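Side-chain contacts in IS607 family transposase IS1535 (Mycobacterium tuberculosis, PDB 6DGB), which probably binds transposon DNA and exchanges its strands as a serine recombinase, this chain being the C-terminal catalytic domain: residues 21-24 against 29-32; 39-44 against 48-53; 107-112 against 124-129. All coordinates share one frame; numbering follows the deposited sequence.

Interaction 1. Residues 21-24 against 29-32; sequences VARL and TERD
Two side chains seven residues apart on one helix, Arg23 and Glu30, are swung toward each other by their torsions. In Arg23 CG stands trans to the backbone N (chi1 172°) and the chain then bends at its second and third torsions, which carries a side chain that starts out pointing away from Glu30 round to meet it. Glu30 places CG beside its own backbone N and runs out extended, so its carboxylate reaches back along the helix. The two chains cross at about a right angle. Arg23 NH1 and Glu30 OE2 are 4.0 Å apart, a long salt bridge with no hydrogen bond in it. The oxygen sits at the edge of the guanidinium and near its plane, although the carboxylate plane is turned 39° from it.

The second carboxylate oxygen is used by the next residue: Arg31 NH1 makes a weak, bent hydrogen bond of 3.2 Å to Glu30 OE1 (134° at the hydrogen), part of a salt bridge. Glu30 is thus shared by two arginines, and its single negative charge probably offsets only part of theirs. Arg31 also forms a cation-pi contact with Trp27. Beyond it the helix is finished by a Schellman motif with Asp32, at positive phi, as the C-prime residue; the weak bond from Asp32 N to Thr29 O measures 3.1 Å.

This surface network lies on helix 14-30, the crossover helix of the beta-alpha-beta unit between strands 3-8 and 37-42. Val21 packs on Val38 and Cys40 of strand 37-42, while Arg23 touches Glu68 and Asp96 in loops.

Interaction 2. Residues 39-44 against 48-53; sequences VCEVGS and GKRPKL
Glu41 fills the tight part of this contact, its carboxylate set against the first turn of helix 51-58. CG is trans to the backbone N (chi1 175°) and a bend at the second torsion turns both oxygens to the helix. OE2 accepts Lys52 N at 3.3 Å in a fairly straight bond (155°), met on the syn side and 26° out of the carboxylate plane. OE1 takes a weak bond from Leu53 N at 3.2 Å, and a further hydrogen bond from Tyr5 OH helps fix the group. Arg50, at the N-cap position, crosses Glu41 at about a right angle, and its CG lies 3.4 Å from Glu41 CD.

Strand 37-42, outermost in this chain's four-stranded parallel sheet (order 2-1-3-4) of the resolvase-type catalytic domain, is followed by helix 51-58, and the contact joins the two. Inside, Ser44 O sits over one face of the Arg50 guanidinium, 3.0 Å from NH1 but at an angle too poor for a hydrogen bond; Arg50 NH2 instead donates to Leu73 O, and Arg50 also packs on His80 of the second subunit.

The outer side is looser. Lys52, an exposed residue, lies alongside Glu41, running the opposite way, with CD 3.7 Å from Val39 CG1, and its NZ donates to Cys40 O at 3.2 Å. At the far end, Gly48 N makes a weak bond of 3.1 Å to Ser44 OG, which also bonds Glu110 OE2 and Leu46 N.

Interaction 3. Residues 107-112 against 124-129; sequences DMIEVL and GARNRA
The guanidinium of Arg126 has the methyl CG2 of Ile109 over one of its faces. NH2 is the nearest atom, 3.4 Å from Ile109 CG2, and CZ follows at 3.7 Å from the same methyl. At the edges of the group the two segments offer no hydrogen-bonding partner, so across this contact the flat group serves as a packing surface. Arg126 gets there by holding CG trans to its backbone N (chi1 -170°), running on extended and bending only at the third torsion; the two side chains then meet at a slant.

Further along, Ala129 makes the close approach of the helices. Its CB lies 3.5 Å from Leu112 CB, and the CA atoms of the pair are 4.9 Å apart. The same methyl makes a van der Waals contact of 3.7 Å with Ile109 O, whose hydrogen bond comes from Thr113 OG1, while Ile109 CG2 stands 4.3 Å from Ala129 CB. The short-segment axes approach to 8.6 Å, with the Ala129 methyl between them. Met130 and Val133 of helix 125-135 extend the apolar seam over Ile109, with Val133 also touching Leu112.

Helix 104-120 also meets the second subunit: Leu112, which packs on Ala129, and Val111 each touch their counterparts, and Met108 packs on the partner's Leu112. Segments 107-112 and 125-129 run at 132°; their helices, 104-120 and 125-135, form an obliquely antiparallel hairpin, joined through a short turn and the N-cap residue Gly124, at a helix-built dimer interface of this serine recombinase catalytic domain.

From the N terminus the contacts follow in series, none nested or crossing. Interaction 1 runs from mid-helix 14-30 to just past its C-terminal end. The chain then enters strand 37-42, and interaction 2 closes the loop between that strand and helix 51-58; it touches interaction 1 where Val21 CG2 packs 3.5 Å from Cys40 SG. Interaction 3 later closes the hairpin of helices 104-120 and 125-135 across their short turn. It meets interaction 2 through a probable hydrogen bond of 2.8 Å between Ser44 OG and Glu110 OE2, tying the loop after the outermost strand to helix 104-120. Interactions 1 and 3 lie about 17 Å apart at nearest atoms. Both later contacts reach the second subunit.

Interaction 1. Residues 21-24 against 29-32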
ATOM      1  N   VAL A  21       7.788   8.931 -19.243  1.00 36.25           N
ATOM      2  CA  VAL A  21       8.862   9.930 -19.303  1.00 36.30           C
ATOM      3  C   VAL A  21       8.441  11.101 -20.196  1.00 40.11           C
ATOM      4  O   VAL A  21       8.668  12.249 -19.822  1.00 39.32           O
ATOM      5  CB  VAL A  21      10.208   9.290 -19.758  1.00 40.77           C
ATOM      6  CG1 VAL A  21      11.306  10.331 -19.994  1.00 41.27           C
ATOM      7  CG2 VAL A  21      10.682   8.257 -18.753  1.00 39.50           C
ATOM      8  N   ALA A  22       7.800  10.815 -21.349  1.00 39.28           N
ATOM      9  CA  ALA A  22       7.346  11.837 -22.291  1.00 40.48           C
ATOM     10  C   ALA A  22       6.263  12.738 -21.672  1.00 41.12           C
ATOM     11  O   ALA A  22       6.431  13.965 -21.638  1.00 39.21           O
ATOM     12  CB  ALA A  22       6.860  11.200 -23.586  1.00 43.34           C
ATOM     13  N   ARG A  23       5.189  12.129 -21.128  1.00 38.11           N
ATOM     14  CA  ARG A  23       4.131  12.889 -20.470  1.00 36.73           C
ATOM     15  C   ARG A  23       4.705  13.694 -19.268  1.00 37.77           C
ATOM     16  O   ARG A  23       4.408  14.888 -19.178  1.00 37.34           O
ATOM     17  CB  ARG A  23       2.925  11.990 -20.126  1.00 38.53           C
ATOM     18  CG  ARG A  23       1.822  12.640 -19.254  1.00 59.06           C
ATOM     19  CD  ARG A  23       1.048  13.787 -19.914  1.00 76.61           C
ATOM     20  NE  ARG A  23       0.695  14.819 -18.935  1.00 84.90           N
ATOM     21  CZ  ARG A  23       0.895  16.125 -19.103  1.00100.51           C
ATOM     22  NH1 ARG A  23       1.404  16.586 -20.243  1.00 87.97           N
ATOM     23  NH2 ARG A  23       0.567  16.984 -18.142  1.00 84.08           N
ATOM     24  N   LEU A  24       5.625  13.093 -18.457  1.00 33.01           N
ATOM     25  CA  LEU A  24       6.291  13.738 -17.305  1.00 31.50           C
ATOM     26  C   LEU A  24       7.178  14.942 -17.635  1.00 37.90           C
ATOM     27  O   LEU A  24       7.224  15.887 -16.844  1.00 37.01           O
ATOM     28  CB  LEU A  24       7.097  12.742 -16.475  1.00 30.73           C
ATOM     29  CG  LEU A  24       6.299  11.765 -15.598  1.00 33.33           C
ATOM     30  CD1 LEU A  24       7.211  10.965 -14.737  1.00 33.11           C
ATOM     31  CD2 LEU A  24       5.279  12.468 -14.756  1.00 33.06           C
ATOM     32  N   THR A  29       8.150  20.905 -18.462  1.00 40.83           N
ATOM     33  CA  THR A  29       8.455  22.021 -19.374  1.00 42.43           C
ATOM     34  C   THR A  29       7.336  23.057 -19.458  1.00 48.11           C
ATOM     35  O   THR A  29       7.626  24.235 -19.699  1.00 49.24           O
ATOM     36  CB  THR A  29       8.880  21.565 -20.790  1.00 55.83           C
ATOM     37  OG1 THR A  29       7.810  20.909 -21.458  1.00 56.87           O
ATOM     38  CG2 THR A  29      10.124  20.697 -20.798  1.00 57.74           C
ATOM     39  N   GLU A  30       6.060  22.624 -19.277  1.00 43.70           N
ATOM     40  CA  GLU A  30       4.872  23.492 -19.276  1.00 42.95           C
ATOM     41  C   GLU A  30       4.953  24.531 -18.163  1.00 44.80           C
ATOM     42  O   GLU A  30       4.451  25.634 -18.340  1.00 45.81           O
ATOM     43  CB  GLU A  30       3.602  22.669 -19.091  1.00 43.40           C
ATOM     44  CG  GLU A  30       3.028  22.141 -20.388  1.00 52.54           C
ATOM     45  CD  GLU A  30       1.914  21.119 -20.240  1.00 71.18           C
ATOM     46  OE1 GLU A  30       1.325  21.021 -19.137  1.00 53.11           O
ATOM     47  OE2 GLU A  30       1.621  20.423 -21.239  1.00 68.89           O
ATOM     48  N   ARG A  31       5.575  24.177 -17.016  1.00 38.44           N
ATOM     49  CA  ARG A  31       5.765  25.064 -15.861  1.00 38.28           C
ATOM     50  C   ARG A  31       7.228  25.553 -15.748  1.00 47.83           C
ATOM     51  O   ARG A  31       7.634  26.028 -14.670  1.00 47.46           O
ATOM     52  CB  ARG A  31       5.405  24.323 -14.588  1.00 33.00           C
ATOM     53  CG  ARG A  31       3.986  23.847 -14.538  1.00 34.98           C
ATOM     54  CD  ARG A  31       4.004  22.380 -14.247  1.00 31.47           C
ATOM     55  NE  ARG A  31       2.684  21.847 -13.900  1.00 42.41           N
ATOM     56  CZ  ARG A  31       1.783  21.443 -14.789  1.00 50.24           C
ATOM     57  NH1 ARG A  31       2.019  21.571 -16.092  1.00 25.86           N
ATOM     58  NH2 ARG A  31       0.612  20.968 -14.386  1.00 32.58           N
ATOM     59  N   ASP A  32       8.009  25.424 -16.873  1.00 48.14           N
ATOM     60  CA  ASP A  32       9.447  25.690 -17.005  1.00 49.99           C
ATOM     61  C   ASP A  32      10.150  25.386 -15.679  1.00 58.05           C
ATOM     62  O   ASP A  32      10.536  26.298 -14.939  1.00 59.52           O
ATOM     63  CB  ASP A  32       9.746  27.093 -17.565  1.00 53.35           C
TER

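Interaction 2. Residues 39-44 against 48-53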
ATOM      1  N   VAL A  39      13.298   9.443 -12.961  1.00 33.67           N
ATOM      2  CA  VAL A  39      13.514   8.098 -12.424  1.00 32.11           C
ATOM      3  C   VAL A  39      12.604   7.052 -13.033  1.00 39.33           C
ATOM      4  O   VAL A  39      11.392   7.128 -12.870  1.00 39.39           O
ATOM      5  CB  VAL A  39      13.429   8.071 -10.866  1.00 32.00           C
ATOM      6  CG1 VAL A  39      13.635   6.659 -10.325  1.00 30.99           C
ATOM      7  CG2 VAL A  39      14.404   9.055 -10.229  1.00 31.75           C
ATOM      8  N   CYS A  40      13.199   6.027 -13.657  1.00 37.47           N
ATOM      9  CA  CYS A  40      12.481   4.918 -14.268  1.00 36.71           C
ATOM     10  C   CYS A  40      12.737   3.694 -13.440  1.00 41.96           C
ATOM     11  O   CYS A  40      13.898   3.369 -13.188  1.00 45.74           O
ATOM     12  CB  CYS A  40      12.938   4.717 -15.708  1.00 38.58           C
ATOM     13  SG  CYS A  40      12.554   6.102 -16.811  1.00 42.62           S
ATOM     14  N   GLU A  41      11.683   2.994 -13.040  1.00 34.94           N
ATOM     15  CA  GLU A  41      11.809   1.800 -12.233  1.00 34.67           C
ATOM     16  C   GLU A  41      10.999   0.649 -12.828  1.00 39.01           C
ATOM     17  O   GLU A  41       9.936   0.875 -13.405  1.00 36.49           O
ATOM     18  CB  GLU A  41      11.308   2.146 -10.810  1.00 35.11           C
ATOM     19  CG  GLU A  41      11.240   1.008  -9.788  1.00 47.51           C
ATOM     20  CD  GLU A  41      11.797   1.335  -8.412  1.00 65.37           C
ATOM     21  OE1 GLU A  41      11.213   2.202  -7.722  1.00 38.70           O
ATOM     22  OE2 GLU A  41      12.796   0.698  -8.004  1.00 64.31           O
ATOM     23  N   VAL A  42      11.503  -0.594 -12.663  1.00 39.17           N
ATOM     24  CA  VAL A  42      10.821  -1.858 -13.008  1.00 39.27           C
ATOM     25  C   VAL A  42      10.590  -2.569 -11.654  1.00 43.42           C
ATOM     26  O   VAL A  42      11.539  -2.794 -10.887  1.00 42.57           O
ATOM     27  CB  VAL A  42      11.567  -2.755 -14.035  1.00 44.72           C
ATOM     28  CG1 VAL A  42      10.598  -3.715 -14.729  1.00 44.56           C
ATOM     29  CG2 VAL A  42      12.316  -1.919 -15.067  1.00 45.76           C
ATOM     30  N   GLY A  43       9.336  -2.813 -11.322  1.00 40.66           N
ATOM     31  CA  GLY A  43       9.004  -3.388 -10.027  1.00 40.92           C
ATOM     32  C   GLY A  43       7.519  -3.499  -9.773  1.00 47.31           C
ATOM     33  O   GLY A  43       6.713  -3.012 -10.569  1.00 46.88           O
ATOM     34  N   SER A  44       7.165  -4.158  -8.647  1.00 45.91           N
ATOM     35  CA  SER A  44       5.805  -4.473  -8.190  1.00 45.27           C
ATOM     36  C   SER A  44       4.988  -3.242  -7.833  1.00 49.22           C
ATOM     37  O   SER A  44       5.473  -2.369  -7.117  1.00 48.42           O
ATOM     38  CB  SER A  44       5.878  -5.413  -6.986  1.00 49.85           C
ATOM     39  OG  SER A  44       4.724  -5.399  -6.155  1.00 60.27           O
ATOM     40  N   GLY A  48       6.358  -6.072  -3.559  1.00 48.55           N
ATOM     41  CA  GLY A  48       7.773  -6.254  -3.840  1.00 50.43           C
ATOM     42  C   GLY A  48       8.589  -4.974  -3.856  1.00 56.96           C
ATOM     43  O   GLY A  48       8.104  -3.913  -4.297  1.00 56.88           O
ATOM     44  N   LYS A  49       9.869  -5.099  -3.397  1.00 54.34           N
ATOM     45  CA  LYS A  49      10.896  -4.046  -3.263  1.00 54.31           C
ATOM     46  C   LYS A  49      11.102  -3.145  -4.500  1.00 55.14           C
ATOM     47  O   LYS A  49      11.115  -3.611  -5.645  1.00 55.48           O
ATOM     48  CB  LYS A  49      12.253  -4.628  -2.832  1.00 58.94           C
ATOM     49  N   ARG A  50      11.277  -1.845  -4.227  1.00 47.28           N
ATOM     50  CA  ARG A  50      11.506  -0.785  -5.192  1.00 44.41           C
ATOM     51  C   ARG A  50      12.461   0.195  -4.554  1.00 46.87           C
ATOM     52  O   ARG A  50      12.041   1.121  -3.849  1.00 45.58           O
ATOM     53  CB  ARG A  50      10.194  -0.134  -5.601  1.00 38.96           C
ATOM     54  CG  ARG A  50       9.639  -0.811  -6.826  1.00 44.10           C
ATOM     55  CD  ARG A  50       8.179  -1.057  -6.696  1.00 49.66           C
ATOM     56  NE  ARG A  50       7.433   0.160  -6.996  1.00 56.47           N
ATOM     57  CZ  ARG A  50       6.382   0.608  -6.312  1.00 70.22           C
ATOM     58  NH1 ARG A  50       5.929  -0.063  -5.252  1.00 51.00           N
ATOM     59  NH2 ARG A  50       5.774   1.723  -6.684  1.00 53.69           N
ATOM     60  N   PRO A  51      13.772  -0.075  -4.728  1.00 43.52           N
ATOM     61  CA  PRO A  51      14.801   0.749  -4.059  1.00 43.82           C
ATOM     62  C   PRO A  51      14.951   2.166  -4.574  1.00 44.58           C
ATOM     63  O   PRO A  51      15.493   2.999  -3.851  1.00 44.02           O
ATOM     64  CB  PRO A  51      16.079  -0.061  -4.253  1.00 48.06           C
ATOM     65  CG  PRO A  51      15.824  -0.841  -5.505  1.00 52.62           C
ATOM     66  CD  PRO A  51      14.377  -1.191  -5.483  1.00 45.87           C
ATOM     67  N   LYS A  52      14.506   2.423  -5.825  1.00 39.94           N
ATOM     68  CA  LYS A  52      14.545   3.747  -6.448  1.00 39.09           C
ATOM     69  C   LYS A  52      13.518   4.660  -5.750  1.00 41.32           C
ATOM     70  O   LYS A  52      13.869   5.794  -5.410  1.00 40.55           O
ATOM     71  CB  LYS A  52      14.270   3.666  -7.949  1.00 40.44           C
ATOM     72  CG  LYS A  52      15.352   2.920  -8.721  1.00 62.34           C
ATOM     73  CD  LYS A  52      15.426   3.373 -10.174  1.00 72.25           C
ATOM     74  CE  LYS A  52      16.657   2.879 -10.897  1.00 84.39           C
ATOM     75  NZ  LYS A  52      16.909   3.650 -12.153  1.00 90.92           N
ATOM     76  N   LEU A  53      12.281   4.138  -5.476  1.00 35.00           N
ATOM     77  CA  LEU A  53      11.212   4.864  -4.777  1.00 32.79           C
ATOM     78  C   LEU A  53      11.514   5.001  -3.285  1.00 38.12           C
ATOM     79  O   LEU A  53      11.141   6.006  -2.670  1.00 37.57           O
ATOM     80  CB  LEU A  53       9.823   4.239  -5.013  1.00 30.57           C
ATOM     81  CG  LEU A  53       8.611   4.976  -4.413  1.00 33.01           C
ATOM     82  CD1 LEU A  53       8.459   6.391  -4.959  1.00 31.72           C
ATOM     83  CD2 LEU A  53       7.367   4.224  -4.673  1.00 35.93           C
TER

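Interaction 3. Residues 107-112 against 124-129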
ATOM      1  N   ASP A 107      -1.025  -7.779 -11.518  1.00 53.18           N
ATOM      2  CA  ASP A 107      -1.035  -7.379 -10.106  1.00 51.20           C
ATOM      3  C   ASP A 107      -2.052  -8.213  -9.328  1.00 54.91           C
ATOM      4  O   ASP A 107      -1.855  -8.442  -8.137  1.00 53.53           O
ATOM      5  CB  ASP A 107      -1.234  -5.849  -9.923  1.00 51.92           C
ATOM      6  CG  ASP A 107       0.032  -4.990 -10.090  1.00 65.75           C
ATOM      7  OD1 ASP A 107       1.096  -5.538 -10.488  1.00 70.71           O
ATOM      8  OD2 ASP A 107      -0.042  -3.778  -9.847  1.00 66.58           O
ATOM      9  N   MET A 108      -3.099  -8.720 -10.019  1.00 51.97           N
ATOM     10  CA  MET A 108      -4.150  -9.592  -9.462  1.00 51.19           C
ATOM     11  C   MET A 108      -3.518 -10.963  -9.131  1.00 55.43           C
ATOM     12  O   MET A 108      -3.828 -11.563  -8.101  1.00 54.50           O
ATOM     13  CB  MET A 108      -5.288  -9.753 -10.486  1.00 54.35           C
ATOM     14  CG  MET A 108      -6.672  -9.878  -9.885  1.00 57.46           C
ATOM     15  SD  MET A 108      -8.017  -9.248 -10.966  1.00 62.65           S
ATOM     16  CE  MET A 108      -8.161 -10.585 -12.169  1.00 60.84           C
ATOM     17  N   ILE A 109      -2.592 -11.426 -10.001  1.00 53.09           N
ATOM     18  CA  ILE A 109      -1.858 -12.681  -9.825  1.00 53.16           C
ATOM     19  C   ILE A 109      -0.835 -12.553  -8.688  1.00 56.02           C
ATOM     20  O   ILE A 109      -0.840 -13.422  -7.825  1.00 55.67           O
ATOM     21  CB  ILE A 109      -1.251 -13.213 -11.155  1.00 57.72           C
ATOM     22  CG1 ILE A 109      -2.368 -13.452 -12.201  1.00 58.99           C
ATOM     23  CG2 ILE A 109      -0.431 -14.497 -10.924  1.00 59.02           C
ATOM     24  CD1 ILE A 109      -1.944 -13.537 -13.604  1.00 65.03           C
ATOM     25  N   GLU A 110       0.025 -11.502  -8.657  1.00 52.60           N
ATOM     26  CA  GLU A 110       1.020 -11.364  -7.575  1.00 52.90           C
ATOM     27  C   GLU A 110       0.370 -11.183  -6.188  1.00 55.28           C
ATOM     28  O   GLU A 110       0.945 -11.647  -5.202  1.00 56.50           O
ATOM     29  CB  GLU A 110       2.103 -10.302  -7.852  1.00 55.20           C
ATOM     30  CG  GLU A 110       1.681  -8.840  -7.731  1.00 73.48           C
ATOM     31  CD  GLU A 110       2.556  -7.821  -8.452  1.00107.24           C
ATOM     32  OE1 GLU A 110       2.743  -7.947  -9.685  1.00109.18           O
ATOM     33  OE2 GLU A 110       2.999  -6.853  -7.793  1.00104.50           O
ATOM     34  N   VAL A 111      -0.853 -10.601  -6.125  1.00 48.90           N
ATOM     35  CA  VAL A 111      -1.634 -10.435  -4.888  1.00 46.29           C
ATOM     36  C   VAL A 111      -2.118 -11.802  -4.418  1.00 48.21           C
ATOM     37  O   VAL A 111      -1.862 -12.181  -3.273  1.00 49.42           O
ATOM     38  CB  VAL A 111      -2.820  -9.430  -5.066  1.00 49.14           C
ATOM     39  CG1 VAL A 111      -3.930  -9.657  -4.041  1.00 48.93           C
ATOM     40  CG2 VAL A 111      -2.343  -7.992  -4.995  1.00 48.54           C
ATOM     41  N   LEU A 112      -2.853 -12.510  -5.286  1.00 41.33           N
ATOM     42  CA  LEU A 112      -3.397 -13.823  -5.003  1.00 40.14           C
ATOM     43  C   LEU A 112      -2.308 -14.841  -4.700  1.00 43.45           C
ATOM     44  O   LEU A 112      -2.525 -15.651  -3.808  1.00 43.28           O
ATOM     45  CB  LEU A 112      -4.283 -14.305  -6.153  1.00 40.67           C
ATOM     46  CG  LEU A 112      -5.734 -13.859  -6.144  1.00 44.44           C
ATOM     47  CD1 LEU A 112      -6.278 -13.778  -7.571  1.00 45.00           C
ATOM     48  CD2 LEU A 112      -6.593 -14.798  -5.265  1.00 43.37           C
ATOM     49  N   GLY A 124       2.832 -24.442  -5.019  1.00 38.57           N
ATOM     50  CA  GLY A 124       1.764 -24.236  -5.994  1.00 36.39           C
ATOM     51  C   GLY A 124       0.923 -22.983  -5.818  1.00 35.93           C
ATOM     52  O   GLY A 124      -0.088 -22.845  -6.503  1.00 35.91           O
ATOM     53  N   ALA A 125       1.329 -22.040  -4.942  1.00 29.91           N
ATOM     54  CA  ALA A 125       0.583 -20.804  -4.662  1.00 28.22           C
ATOM     55  C   ALA A 125       0.266 -19.947  -5.915  1.00 34.03           C
ATOM     56  O   ALA A 125      -0.797 -19.311  -5.974  1.00 32.61           O
ATOM     57  CB  ALA A 125       1.299 -19.974  -3.597  1.00 28.11           C
ATOM     58  N   ARG A 126       1.173 -19.938  -6.902  1.00 32.50           N
ATOM     59  CA  ARG A 126       0.973 -19.205  -8.147  1.00 33.42           C
ATOM     60  C   ARG A 126      -0.017 -19.944  -9.078  1.00 39.89           C
ATOM     61  O   ARG A 126      -0.819 -19.304  -9.759  1.00 37.45           O
ATOM     62  CB  ARG A 126       2.304 -18.921  -8.849  1.00 35.47           C
ATOM     63  CG  ARG A 126       2.116 -17.954  -9.999  1.00 47.91           C
ATOM     64  CD  ARG A 126       3.380 -17.309 -10.474  1.00 58.46           C
ATOM     65  NE  ARG A 126       3.099 -15.952 -10.925  1.00 61.99           N
ATOM     66  CZ  ARG A 126       2.858 -15.598 -12.181  1.00 68.38           C
ATOM     67  NH1 ARG A 126       2.876 -16.506 -13.152  1.00 42.71           N
ATOM     68  NH2 ARG A 126       2.608 -14.326 -12.478  1.00 60.98           N
ATOM     69  N   ASN A 127       0.008 -21.285  -9.064  1.00 40.34           N
ATOM     70  CA  ASN A 127      -0.933 -22.084  -9.838  1.00 42.03           C
ATOM     71  C   ASN A 127      -2.369 -21.878  -9.323  1.00 45.61           C
ATOM     72  O   ASN A 127      -3.278 -21.781 -10.139  1.00 46.98           O
ATOM     73  CB  ASN A 127      -0.523 -23.553  -9.832  1.00 45.81           C
ATOM     74  CG  ASN A 127       0.763 -23.831 -10.592  1.00 63.71           C
ATOM     75  OD1 ASN A 127       1.116 -23.152 -11.581  1.00 52.97           O
ATOM     76  ND2 ASN A 127       1.474 -24.863 -10.159  1.00 53.84           N
ATOM     77  N   ARG A 128      -2.549 -21.721  -7.984  1.00 40.01           N
ATOM     78  CA  ARG A 128      -3.823 -21.427  -7.308  1.00 38.31           C
ATOM     79  C   ARG A 128      -4.299 -20.055  -7.788  1.00 42.48           C
ATOM     80  O   ARG A 128      -5.400 -19.960  -8.313  1.00 43.83           O
ATOM     81  CB  ARG A 128      -3.658 -21.387  -5.772  1.00 35.32           C
ATOM     82  CG  ARG A 128      -3.306 -22.698  -5.106  1.00 43.85           C
ATOM     83  CD  ARG A 128      -3.050 -22.459  -3.631  1.00 51.62           C
ATOM     84  NE  ARG A 128      -2.746 -23.699  -2.925  1.00 67.82           N
ATOM     85  CZ  ARG A 128      -3.657 -24.452  -2.312  1.00 95.98           C
ATOM     86  NH1 ARG A 128      -4.936 -24.091  -2.312  1.00 89.68           N
ATOM     87  NH2 ARG A 128      -3.296 -25.563  -1.682  1.00 87.63           N
ATOM     88  N   ALA A 129      -3.454 -19.007  -7.642  1.00 37.53           N
ATOM     89  CA  ALA A 129      -3.700 -17.641  -8.103  1.00 37.03           C
ATOM     90  C   ALA A 129      -4.094 -17.589  -9.589  1.00 45.61           C
ATOM     91  O   ALA A 129      -4.928 -16.764  -9.960  1.00 45.84           O
ATOM     92  CB  ALA A 129      -2.458 -16.800  -7.890  1.00 37.22           C
TER